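Local structure of TRAP-type transporter, periplasmic component (Cupriavidus necator, 4P8B) at residues A[54-57]-A[63-66]; A[143-148]-A[251-256]; A[182-187]-A[192-197]; A[204-209]-A[229-234]. The protein binds (S)-2-acetolactate between its two lobes and, as the periplasmic component of a TRAP-type transporter, probably hands it on for uptake. All blocks are in the same frame, centred on the assembly; numbering follows the deposited sequence.

The four contacts fall into two pairs, one in each lobe of the solute-binding fold. Contacts 1 and 2 have centres 15 Å apart and touch where Ile64 CD1 packs on Trp256 CE2 at 3.9 Å. Both lie away from the ligand pocket. Contacts 3 and 4, with centres 17 Å apart, follow each other along the chain and meet at Met197 SE and Ala205 CB, 3.7 Å apart. This second pair is nearer the bound acetolactate: the side chain of Met206 is about 8 Å from it and that of Gln196 about 10 Å. Contacts 2 and 3 are separated by about 17 Å between nearest atoms.

Contact 1: A[54-57]-A[63-66]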
loop_
_atom_site.group_PDB
_atom_site.type_symbol
_atom_site.label_atom_id
_atom_site.label_comp_id
_atom_site.label_asym_id
_atom_site.label_seq_id
_atom_site.Cartn_x
_atom_site.Cartn_y
_atom_site.Cartn_z
ATOM N N ASP A 54 2.534 -3.600 20.712
ATOM C CA ASP A 54 2.468 -4.548 21.827
ATOM C C ASP A 54 3.844 -5.149 22.080
ATOM O O ASP A 54 4.269 -5.284 23.233
ATOM C CB ASP A 54 1.452 -5.674 21.579
ATOM C CG ASP A 54 0.010 -5.189 21.530
ATOM O OD1 ASP A 54 -0.254 -4.033 21.911
ATOM O OD2 ASP A 54 -0.868 -5.982 21.123
ATOM N N LEU A 55 4.575 -5.499 21.028
ATOM C CA LEU A 55 5.879 -6.117 21.235
ATOM C C LEU A 55 6.866 -5.122 21.829
ATOM O O LEU A 55 7.689 -5.484 22.672
ATOM C CB LEU A 55 6.434 -6.659 19.923
ATOM C CG LEU A 55 5.754 -7.896 19.340
ATOM C CD1 LEU A 55 6.398 -8.264 18.000
ATOM C CD2 LEU A 55 5.815 -9.091 20.288
ATOM N N VAL A 56 6.809 -3.871 21.393
ATOM C CA VAL A 56 7.712 -2.853 21.920
ATOM C C VAL A 56 7.473 -2.632 23.399
ATOM O O VAL A 56 8.423 -2.569 24.192
ATOM C CB VAL A 56 7.564 -1.518 21.180
ATOM C CG1 VAL A 56 8.249 -0.405 21.960
ATOM C CG2 VAL A 56 8.117 -1.637 19.756
ATOM N N LYS A 57 6.212 -2.533 23.785
ATOM C CA LYS A 57 5.879 -2.330 25.183
ATOM C C LYS A 57 6.402 -3.498 25.990
ATOM O O LYS A 57 7.098 -3.299 26.992
ATOM C CB LYS A 57 4.372 -2.194 25.343
ATOM C CG LYS A 57 3.980 -1.701 26.728
ATOM C CD LYS A 57 2.536 -1.250 26.741
ATOM C CE LYS A 57 1.628 -2.371 27.195
ATOM N NZ LYS A 57 1.564 -2.406 28.681
ATOM N N ARG A 63 8.540 0.566 29.120
ATOM C CA ARG A 63 9.146 1.885 29.036
ATOM C C ARG A 63 8.709 2.658 27.811
ATOM O O ARG A 63 8.527 3.865 27.869
ATOM C CB ARG A 63 10.670 1.791 29.071
ATOM C CG ARG A 63 11.200 1.396 30.455
ATOM C CD ARG A 63 12.715 1.408 30.537
ATOM N NE ARG A 63 13.291 0.462 29.613
ATOM C CZ ARG A 63 13.837 0.795 28.452
ATOM N NH1 ARG A 63 13.907 2.074 28.081
ATOM N NH2 ARG A 63 14.308 -0.151 27.659
ATOM N N ILE A 64 8.541 1.969 26.690
ATOM C CA ILE A 64 8.063 2.642 25.488
ATOM C C ILE A 64 6.612 2.250 25.232
ATOM O O ILE A 64 6.319 1.094 24.909
ATOM C CB ILE A 64 8.936 2.343 24.266
ATOM C CG1 ILE A 64 10.369 2.819 24.510
ATOM C CG2 ILE A 64 8.347 3.040 23.026
ATOM C CD1 ILE A 64 11.314 2.546 23.360
ATOM N N ASN A 65 5.728 3.232 25.402
ATOM C CA ASN A 65 4.282 3.049 25.380
ATOM C C ASN A 65 3.721 3.790 24.189
ATOM O O ASN A 65 3.836 5.006 24.087
ATOM C CB ASN A 65 3.664 3.611 26.673
ATOM C CG ASN A 65 2.165 3.710 26.602
ATOM O OD1 ASN A 65 1.587 4.764 26.883
ATOM N ND2 ASN A 65 1.518 2.616 26.210
ATOM N N ILE A 66 3.149 3.046 23.249
ATOM C CA ILE A 66 2.738 3.616 21.977
ATOM C C ILE A 66 1.225 3.544 21.791
ATOM O O ILE A 66 0.620 2.497 21.992
ATOM C CB ILE A 66 3.397 2.867 20.822
ATOM C CG1 ILE A 66 4.924 2.910 20.933
ATOM C CG2 ILE A 66 2.944 3.453 19.472
ATOM C CD1 ILE A 66 5.609 1.772 20.164
#
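Val56 reaches from the helix onto Ile64 and Ile66. Its CB already meets the second segment, lying 4.0 Å from Ile66 CD1. From there CG1, set anti to the backbone N (chi1 166°), carries most of the contact. This methyl is 3.6 Å from Ile64 CG2 and 3.7 Å from Ile64 CB, so it sits against the branch point of that isoleucine, and it is also 3.9 Å from Ile66 CD1. The two isoleucines offer different parts to it: Ile64 uses its short branch, whereas Ile66 extends the far end of its long one. Helix 258-279 packs on the same valine through Val264 and Ala267. The segments belong to a beta-alpha-beta crossover, in which strand 33-36 leads into helix 44-59 and the chain then turns back into strand 66-69, parallel to strand 33-36 and beside it. Thr60 lies in the turn between the two segments, where its OG1 is hydrogen-bonded to both Val56 O and Ile64 N. Tyr33 and Met35 of strand 33-36 touch Ile66 as well. Toward the outside, Lys57 passes the backbone of Ile64 with its CA 3.5 Å from Ile64 O, a CA-H...O contact with an angle of 138° at the hydrogen. That carbonyl oxygen is buried here and has no conventional hydrogen-bond partner in the model. The Lys57 chain then runs alongside Asn65, pointing the same way, and bends at chi3 and chi4.

Contact 2: A[143-148]-A[251-256]; sequences GVVPLA and QIWESW
Val145 and Leu147 both press on the indole of Trp253, and the run of chain that presents them starts at Gly143. This glycine ends helix 130-141 in a Schellman motif, with a phi of 95°, and its backbone is hydrogen-bonded to Lys250. Val144 turns from the indole toward Phe83 and Ile86 of helix 82-88. Next, the side chain of Val145 crosses that of Trp253 at about a right angle, and CG1 stands over the five-membered ring, 3.8 Å from the centroid and 6° off the ring normal, a CH-pi contact made over the face. The other methyl, CG2, lies over toward the CG-CD1 side of the ring, 3.7 Å from Trp253 CD1. Strand 144-154 is the outermost strand, within this chain, of a five-stranded mixed sheet, and it runs antiparallel to strand 241-249. The tryptophan helix, 250-255, follows that neighbour directly, so its indole comes back over side chains of the edge strand. Trp253 CG is anti to the backbone N (chi1 -177°), which sends the ring out from the helix toward these side chains. Pro146 packs on helix 130-141 through Phe136 and Leu139. Leu147 approaches the six-membered ring of Trp253 obliquely, coming from the opposite direction to the tryptophan side chain. Leu147 CD2 is 3.6 Å from Trp253 CH2, and Leu147 CD1 is 3.8 Å from Trp253 CZ3. Lys265 and Ala268 of helix 258-279 touch this leucine too, and Arg261 of the same helix donates through its NE to Trp253 O.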
loop_
_atom_site.group_PDB
_atom_site.type_symbol
_atom_site.label_atom_id
_atom_site.label_comp_id
_atom_site.label_asym_id
_atom_site.label_seq_id
_atom_site.Cartn_x
_atom_site.Cartn_y
_atom_site.Cartn_z
ATOM N N GLY A 143 15.171 11.760 6.856
ATOM C CA GLY A 143 14.804 12.046 8.234
ATOM C C GLY A 143 13.742 11.130 8.804
ATOM O O GLY A 143 13.126 11.421 9.825
ATOM N N VAL A 144 13.558 9.972 8.167
ATOM C CA VAL A 144 12.524 9.014 8.555
ATOM C C VAL A 144 13.141 7.609 8.584
ATOM O O VAL A 144 13.370 7.019 7.526
ATOM C CB VAL A 144 11.333 9.101 7.576
ATOM C CG1 VAL A 144 10.272 8.008 7.843
ATOM C CG2 VAL A 144 10.703 10.495 7.652
ATOM N N VAL A 145 13.353 7.056 9.784
ATOM C CA VAL A 145 14.157 5.855 9.952
ATOM C C VAL A 145 13.314 4.630 9.625
ATOM O O VAL A 145 12.369 4.302 10.369
ATOM C CB VAL A 145 14.681 5.743 11.385
ATOM C CG1 VAL A 145 15.548 4.496 11.547
ATOM C CG2 VAL A 145 15.480 6.999 11.774
ATOM N N PRO A 146 13.622 3.953 8.506
ATOM C CA PRO A 146 12.867 2.756 8.134
ATOM C C PRO A 146 13.384 1.508 8.814
ATOM O O PRO A 146 14.616 1.333 8.904
ATOM C CB PRO A 146 13.096 2.664 6.631
ATOM C CG PRO A 146 14.502 3.162 6.463
ATOM C CD PRO A 146 14.687 4.242 7.528
ATOM N N LEU A 147 12.491 0.647 9.280
ATOM C CA LEU A 147 12.867 -0.502 10.091
ATOM C C LEU A 147 12.436 -1.857 9.529
ATOM O O LEU A 147 13.058 -2.869 9.827
ATOM C CB LEU A 147 12.278 -0.354 11.487
ATOM C CG LEU A 147 12.756 0.876 12.271
ATOM C CD1 LEU A 147 12.051 0.939 13.620
ATOM C CD2 LEU A 147 14.278 0.912 12.463
ATOM N N ALA A 148 11.325 -1.895 8.795
ATOM C CA ALA A 148 10.813 -3.158 8.286
ATOM C C ALA A 148 9.778 -2.922 7.219
ATOM O O ALA A 148 9.245 -1.822 7.079
ATOM C CB ALA A 148 10.191 -3.962 9.408
ATOM N N GLN A 251 14.421 12.069 15.081
ATOM C CA GLN A 251 14.765 12.614 16.395
ATOM C C GLN A 251 14.210 11.745 17.531
ATOM O O GLN A 251 14.824 11.614 18.582
ATOM C CB GLN A 251 14.322 14.069 16.512
ATOM C CG GLN A 251 15.161 15.028 15.663
ATOM C CD GLN A 251 14.712 15.101 14.217
ATOM O OE1 GLN A 251 13.536 14.918 13.913
ATOM N NE2 GLN A 251 15.654 15.378 13.314
ATOM N N ILE A 252 13.055 11.117 17.302
ATOM C CA ILE A 252 12.510 10.175 18.265
ATOM C C ILE A 252 13.459 8.993 18.341
ATOM O O ILE A 252 13.832 8.535 19.426
ATOM C CB ILE A 252 11.103 9.684 17.828
ATOM C CG1 ILE A 252 10.105 10.841 17.887
ATOM C CG2 ILE A 252 10.643 8.530 18.689
ATOM C CD1 ILE A 252 9.794 11.329 19.284
ATOM N N TRP A 253 13.862 8.505 17.171
ATOM C CA TRP A 253 14.806 7.393 17.079
ATOM C C TRP A 253 16.072 7.691 17.906
ATOM O O TRP A 253 16.427 6.899 18.770
ATOM C CB TRP A 253 15.137 7.135 15.608
ATOM C CG TRP A 253 16.036 5.969 15.327
ATOM C CD1 TRP A 253 17.325 6.033 14.874
ATOM C CD2 TRP A 253 15.741 4.569 15.493
ATOM N NE1 TRP A 253 17.839 4.768 14.723
ATOM C CE2 TRP A 253 16.898 3.853 15.111
ATOM C CE3 TRP A 253 14.620 3.855 15.928
ATOM C CZ2 TRP A 253 16.959 2.460 15.137
ATOM C CZ3 TRP A 253 14.691 2.467 15.962
ATOM C CH2 TRP A 253 15.844 1.789 15.561
ATOM N N GLU A 254 16.702 8.841 17.644
ATOM C CA GLU A 254 17.961 9.240 18.294
ATOM C C GLU A 254 17.758 9.531 19.761
ATOM O O GLU A 254 18.727 9.478 20.539
ATOM C CB GLU A 254 18.548 10.468 17.588
ATOM C CG GLU A 254 19.133 10.151 16.228
ATOM C CD GLU A 254 19.550 11.377 15.448
ATOM O OE1 GLU A 254 19.693 12.458 16.059
ATOM O OE2 GLU A 254 19.739 11.253 14.215
ATOM N N SER A 255 16.538 9.863 20.166
ATOM C CA SER A 255 16.271 10.134 21.576
ATOM C C SER A 255 16.327 8.847 22.396
ATOM O O SER A 255 16.532 8.880 23.610
ATOM C CB SER A 255 14.925 10.822 21.780
ATOM O OG SER A 255 13.849 9.892 21.694
ATOM N N TRP A 256 16.160 7.717 21.723
ATOM C CA TRP A 256 16.204 6.416 22.372
ATOM C C TRP A 256 17.650 5.938 22.478
ATOM O O TRP A 256 18.496 6.337 21.680
ATOM C CB TRP A 256 15.385 5.405 21.561
ATOM C CG TRP A 256 13.918 5.683 21.596
ATOM C CD1 TRP A 256 13.248 6.421 22.515
ATOM C CD2 TRP A 256 12.937 5.226 20.655
ATOM N NE1 TRP A 256 11.908 6.459 22.215
ATOM C CE2 TRP A 256 11.694 5.727 21.077
ATOM C CE3 TRP A 256 12.992 4.439 19.501
ATOM C CZ2 TRP A 256 10.509 5.469 20.382
ATOM C CZ3 TRP A 256 11.812 4.190 18.811
ATOM C CH2 TRP A 256 10.596 4.700 19.259
#

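Contact 3: A[182-187]-A[192-197]; sequences LYIETF and ANPTQM
Pro194 packs its ring against Ile184 and Phe187, the apolar centre of a contact within the beta-alpha-beta unit of strand 174-177, helix 181-189 and strand 193-196. Helix segment 182-187 and strand 193-196 run nearly antiparallel, with 167° between their directions and 7.9 Å between their axes at closest approach. Ile184 CD1 lies 3.7 Å from Pro194 CB, the two side chains meeting at a slant. From the next turn, Phe187 brings its CB to 3.8 Å from that same Pro194 CB. The phenyl ring itself leads off toward Leu175 and Val177 of strand 174-177, because CG is anti to the carbonyl carbon (chi1 -79°). Further out, Gln196 passes Ile184 at about a right angle, and its OE1 comes to 3.7 Å from Ile184 CG1. Thr195, between Pro194 and Gln196, faces the other way and has its side chain about 5 Å from that of the acetolactate-binding Arg176. At the polar edge, where the chain turns from helix to strand, Ala192 N donates to Phe187 O at 3.0 Å; the N-H...O angle is 147°, and the donor is tilted out of the carbonyl plane.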
loop_
_atom_site.group_PDB
_atom_site.type_symbol
_atom_site.label_atom_id
_atom_site.label_comp_id
_atom_site.label_asym_id
_atom_site.label_seq_id
_atom_site.Cartn_x
_atom_site.Cartn_y
_atom_site.Cartn_z
ATOM N N LEU A 182 0.720 9.681 -10.397
ATOM C CA LEU A 182 0.913 8.517 -11.247
ATOM C C LEU A 182 -0.384 7.747 -11.439
ATOM O O LEU A 182 -0.693 7.289 -12.552
ATOM C CB LEU A 182 2.020 7.653 -10.640
ATOM C CG LEU A 182 2.296 6.264 -11.237
ATOM C CD1 LEU A 182 2.343 6.239 -12.769
ATOM C CD2 LEU A 182 3.618 5.781 -10.671
ATOM N N TYR A 183 -1.178 7.613 -10.383
ATOM C CA TYR A 183 -2.437 6.889 -10.512
ATOM C C TYR A 183 -3.431 7.590 -11.449
ATOM O O TYR A 183 -4.156 6.932 -12.205
ATOM C CB TYR A 183 -3.069 6.592 -9.131
ATOM C CG TYR A 183 -2.312 5.501 -8.441
ATOM C CD1 TYR A 183 -2.583 4.166 -8.692
ATOM C CD2 TYR A 183 -1.232 5.799 -7.604
ATOM C CE1 TYR A 183 -1.837 3.155 -8.097
ATOM C CE2 TYR A 183 -0.482 4.805 -7.019
ATOM C CZ TYR A 183 -0.778 3.479 -7.285
ATOM O OH TYR A 183 -0.016 2.490 -6.717
ATOM N N ILE A 184 -3.445 8.917 -11.431
ATOM C CA ILE A 184 -4.279 9.655 -12.371
ATOM C C ILE A 184 -3.852 9.348 -13.800
ATOM O O ILE A 184 -4.685 9.096 -14.660
ATOM C CB ILE A 184 -4.215 11.169 -12.116
ATOM C CG1 ILE A 184 -4.864 11.505 -10.763
ATOM C CG2 ILE A 184 -4.901 11.936 -13.230
ATOM C CD1 ILE A 184 -6.350 11.212 -10.699
ATOM N N GLU A 185 -2.548 9.357 -14.042
ATOM C CA GLU A 185 -2.026 9.097 -15.380
ATOM C C GLU A 185 -2.293 7.663 -15.838
ATOM O O GLU A 185 -2.650 7.440 -17.006
ATOM C CB GLU A 185 -0.532 9.425 -15.439
ATOM C CG GLU A 185 -0.287 10.917 -15.301
ATOM C CD GLU A 185 1.173 11.295 -15.432
ATOM O OE1 GLU A 185 1.911 10.608 -16.168
ATOM O OE2 GLU A 185 1.589 12.288 -14.801
ATOM N N THR A 186 -2.146 6.690 -14.945
ATOM C CA THR A 186 -2.416 5.306 -15.311
ATOM C C THR A 186 -3.861 5.139 -15.744
ATOM O O THR A 186 -4.147 4.531 -16.778
ATOM C CB THR A 186 -2.107 4.370 -14.151
ATOM O OG1 THR A 186 -0.690 4.399 -13.931
ATOM C CG2 THR A 186 -2.558 2.942 -14.435
ATOM N N PHE A 187 -4.791 5.654 -14.949
ATOM C CA PHE A 187 -6.202 5.483 -15.291
ATOM C C PHE A 187 -6.634 6.348 -16.473
ATOM O O PHE A 187 -7.509 5.936 -17.251
ATOM C CB PHE A 187 -7.080 5.655 -14.050
ATOM C CG PHE A 187 -7.088 4.431 -13.182
ATOM C CD1 PHE A 187 -7.905 3.363 -13.493
ATOM C CD2 PHE A 187 -6.251 4.327 -12.080
ATOM C CE1 PHE A 187 -7.886 2.206 -12.745
ATOM C CE2 PHE A 187 -6.236 3.178 -11.325
ATOM C CZ PHE A 187 -7.054 2.129 -11.649
ATOM N N ALA A 192 -10.310 6.015 -18.356
ATOM C CA ALA A 192 -11.167 6.278 -17.215
ATOM C C ALA A 192 -11.130 7.741 -16.787
ATOM O O ALA A 192 -10.368 8.550 -17.325
ATOM C CB ALA A 192 -10.792 5.349 -16.064
ATOM N N ASN A 193 -11.998 8.071 -15.834
ATOM C CA ASN A 193 -12.065 9.394 -15.222
ATOM C C ASN A 193 -11.735 9.272 -13.743
ATOM O O ASN A 193 -12.624 9.230 -12.889
ATOM C CB ASN A 193 -13.457 9.999 -15.401
ATOM C CG ASN A 193 -13.741 10.390 -16.832
ATOM O OD1 ASN A 193 -12.935 11.062 -17.477
ATOM N ND2 ASN A 193 -14.887 9.963 -17.344
ATOM N N PRO A 194 -10.447 9.194 -13.422
ATOM C CA PRO A 194 -10.062 9.002 -12.019
ATOM C C PRO A 194 -10.219 10.277 -11.210
ATOM O O PRO A 194 -10.089 11.371 -11.737
ATOM C CB PRO A 194 -8.591 8.596 -12.118
ATOM C CG PRO A 194 -8.137 9.273 -13.361
ATOM C CD PRO A 194 -9.279 9.148 -14.314
ATOM N N THR A 195 -10.544 10.116 -9.937
ATOM C CA THR A 195 -10.573 11.223 -9.004
ATOM C C THR A 195 -9.808 10.806 -7.766
ATOM O O THR A 195 -9.896 9.663 -7.303
ATOM C CB THR A 195 -11.999 11.635 -8.637
ATOM O OG1 THR A 195 -12.774 10.471 -8.332
ATOM C CG2 THR A 195 -12.648 12.383 -9.791
ATOM N N GLN A 196 -8.999 11.721 -7.271
ATOM C CA GLN A 196 -8.209 11.453 -6.089
ATOM C C GLN A 196 -8.919 11.862 -4.819
ATOM O O GLN A 196 -9.524 12.931 -4.726
ATOM C CB GLN A 196 -6.842 12.119 -6.171
ATOM C CG GLN A 196 -6.820 13.597 -6.388
ATOM C CD GLN A 196 -5.423 14.053 -6.742
ATOM O OE1 GLN A 196 -4.867 13.638 -7.761
ATOM N NE2 GLN A 196 -4.828 14.872 -5.887
HETATM N N MSE A 197 -8.865 10.969 -3.842
HETATM C CA MSE A 197 -9.312 11.329 -2.506
HETATM C C MSE A 197 -8.801 10.353 -1.465
HETATM O O MSE A 197 -8.393 9.244 -1.780
HETATM C CB MSE A 197 -10.829 11.425 -2.442
HETATM C CG MSE A 197 -11.504 10.110 -2.589
HETATM SE SE MSE A 197 -13.429 10.246 -2.991
HETATM C CE MSE A 197 -13.296 10.843 -4.790
#

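Contact 4: A[204-209]-A[229-234]; sequences PAMASG and VGQKFV
Met206 and Val229 meet with first torsions that are nearly the same: Met206 CG (chi1 -71°) and Val229 CG1 (chi1 -72°) are both anti to the carbonyl carbon. The selenomethionine chain runs straight on before bending at its selenium, whereas the beta-branched valine has a second methyl, CG2, in the crowded position between its backbone N and carbonyl carbon. The two methyls are thereby shared between neighbouring helix residues: Val229 CG2 lies 3.9 Å from Met206 CB, while Val229 CG1 lies 4.0 Å from Ala207 CB. The selenium carries the contact on to Gln231, with Met206 SE 4.2 Å from Gln231 CG. The amide of Gln231 is fixed at both ends. Gln231 NE2 donates to Val229 O at 3.1 Å, almost straight at 177° and with the acceptor in the amide plane, and OE1 is hydrogen-bonded to Ser158 OG of strand 156-159. The contact thus ties the end of helix 199-208 to the loop entering strand 233-235. Beyond Met206 lies the acetolactate site, with Arg176 about 6 Å and Asn216 about 7 Å away, side chain to side chain. Gln231 itself is the centre of an inverse gamma turn, and Lys232 and Phe233, both facing Asn159, form a classic beta bulge.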
loop_
_atom_site.group_PDB
_atom_site.type_symbol
_atom_site.label_atom_id
_atom_site.label_comp_id
_atom_site.label_asym_id
_atom_site.label_seq_id
_atom_site.Cartn_x
_atom_site.Cartn_y
_atom_site.Cartn_z
ATOM N N PRO A 204 -17.858 7.729 1.601
ATOM C CA PRO A 204 -19.166 8.262 1.214
ATOM C C PRO A 204 -19.326 8.345 -0.300
ATOM O O PRO A 204 -20.432 8.276 -0.811
ATOM C CB PRO A 204 -19.193 9.667 1.853
ATOM C CG PRO A 204 -17.733 9.999 2.078
ATOM C CD PRO A 204 -17.114 8.691 2.437
ATOM N N ALA A 205 -18.218 8.542 -0.998
ATOM C CA ALA A 205 -18.256 8.642 -2.451
ATOM C C ALA A 205 -18.706 7.309 -3.070
ATOM O O ALA A 205 -19.490 7.289 -4.022
ATOM C CB ALA A 205 -16.891 9.053 -2.988
HETATM N N MSE A 206 -18.237 6.199 -2.514
HETATM C CA MSE A 206 -18.694 4.888 -2.997
HETATM C C MSE A 206 -20.146 4.636 -2.614
HETATM O O MSE A 206 -20.927 4.103 -3.411
HETATM C CB MSE A 206 -17.844 3.769 -2.431
HETATM C CG MSE A 206 -16.458 3.722 -2.996
HETATM SE SE MSE A 206 -15.384 2.252 -2.281
HETATM C CE MSE A 206 -15.120 2.898 -0.491
ATOM N N ALA A 207 -20.530 5.036 -1.408
ATOM C CA ALA A 207 -21.888 4.785 -0.916
ATOM C C ALA A 207 -22.916 5.534 -1.754
ATOM O O ALA A 207 -24.010 5.025 -2.001
ATOM C CB ALA A 207 -22.020 5.192 0.550
ATOM N N SER A 208 -22.590 6.755 -2.172
ATOM C CA SER A 208 -23.551 7.566 -2.925
ATOM C C SER A 208 -23.519 7.318 -4.431
ATOM O O SER A 208 -24.386 7.793 -5.156
ATOM C CB SER A 208 -23.281 9.049 -2.711
ATOM O OG SER A 208 -22.083 9.418 -3.381
ATOM N N GLY A 209 -22.490 6.640 -4.914
ATOM C CA GLY A 209 -22.303 6.495 -6.342
ATOM C C GLY A 209 -21.574 7.656 -7.005
ATOM O O GLY A 209 -21.466 7.693 -8.233
ATOM N N VAL A 229 -20.981 -1.177 -0.457
ATOM C CA VAL A 229 -21.011 0.161 -1.050
ATOM C C VAL A 229 -20.769 0.063 -2.560
ATOM O O VAL A 229 -19.960 0.792 -3.142
ATOM C CB VAL A 229 -20.054 1.150 -0.349
ATOM C CG1 VAL A 229 -20.612 1.519 1.040
ATOM C CG2 VAL A 229 -18.656 0.595 -0.235
ATOM N N GLY A 230 -21.495 -0.872 -3.162
ATOM C CA GLY A 230 -21.623 -0.969 -4.602
ATOM C C GLY A 230 -20.561 -1.729 -5.342
ATOM O O GLY A 230 -20.672 -1.856 -6.556
ATOM N N GLN A 231 -19.566 -2.262 -4.660
ATOM C CA GLN A 231 -18.423 -2.830 -5.360
ATOM C C GLN A 231 -18.698 -4.302 -5.636
ATOM O O GLN A 231 -18.229 -5.186 -4.915
ATOM C CB GLN A 231 -17.150 -2.608 -4.563
ATOM C CG GLN A 231 -16.900 -1.139 -4.269
ATOM C CD GLN A 231 -17.006 -0.277 -5.498
ATOM O OE1 GLN A 231 -16.212 -0.427 -6.422
ATOM N NE2 GLN A 231 -17.970 0.614 -5.534
ATOM N N LYS A 232 -19.409 -4.543 -6.732
ATOM C CA LYS A 232 -19.939 -5.877 -7.035
ATOM C C LYS A 232 -19.254 -6.566 -8.199
ATOM O O LYS A 232 -19.557 -7.724 -8.483
ATOM C CB LYS A 232 -21.455 -5.792 -7.214
ATOM C CG LYS A 232 -22.120 -5.444 -5.859
ATOM C CD LYS A 232 -23.582 -5.093 -5.957
ATOM C CE LYS A 232 -24.117 -4.618 -4.615
ATOM N NZ LYS A 232 -23.788 -5.569 -3.510
ATOM N N PHE A 233 -18.348 -5.846 -8.855
ATOM C CA PHE A 233 -17.484 -6.391 -9.908
ATOM C C PHE A 233 -16.056 -6.144 -9.465
ATOM O O PHE A 233 -15.730 -5.040 -9.012
ATOM C CB PHE A 233 -17.718 -5.651 -11.212
ATOM C CG PHE A 233 -19.090 -5.845 -11.780
ATOM C CD1 PHE A 233 -19.365 -6.890 -12.642
ATOM C CD2 PHE A 233 -20.125 -4.978 -11.440
ATOM C CE1 PHE A 233 -20.634 -7.061 -13.171
ATOM C CE2 PHE A 233 -21.400 -5.157 -11.953
ATOM C CZ PHE A 233 -21.649 -6.196 -12.839
ATOM N N VAL A 234 -15.207 -7.165 -9.558
ATOM C CA VAL A 234 -13.783 -7.045 -9.290
ATOM C C VAL A 234 -13.009 -7.751 -10.389
ATOM O O VAL A 234 -13.390 -8.832 -10.803
ATOM C CB VAL A 234 -13.418 -7.740 -7.953
ATOM C CG1 VAL A 234 -11.901 -7.873 -7.794
ATOM C CG2 VAL A 234 -14.013 -7.005 -6.781
#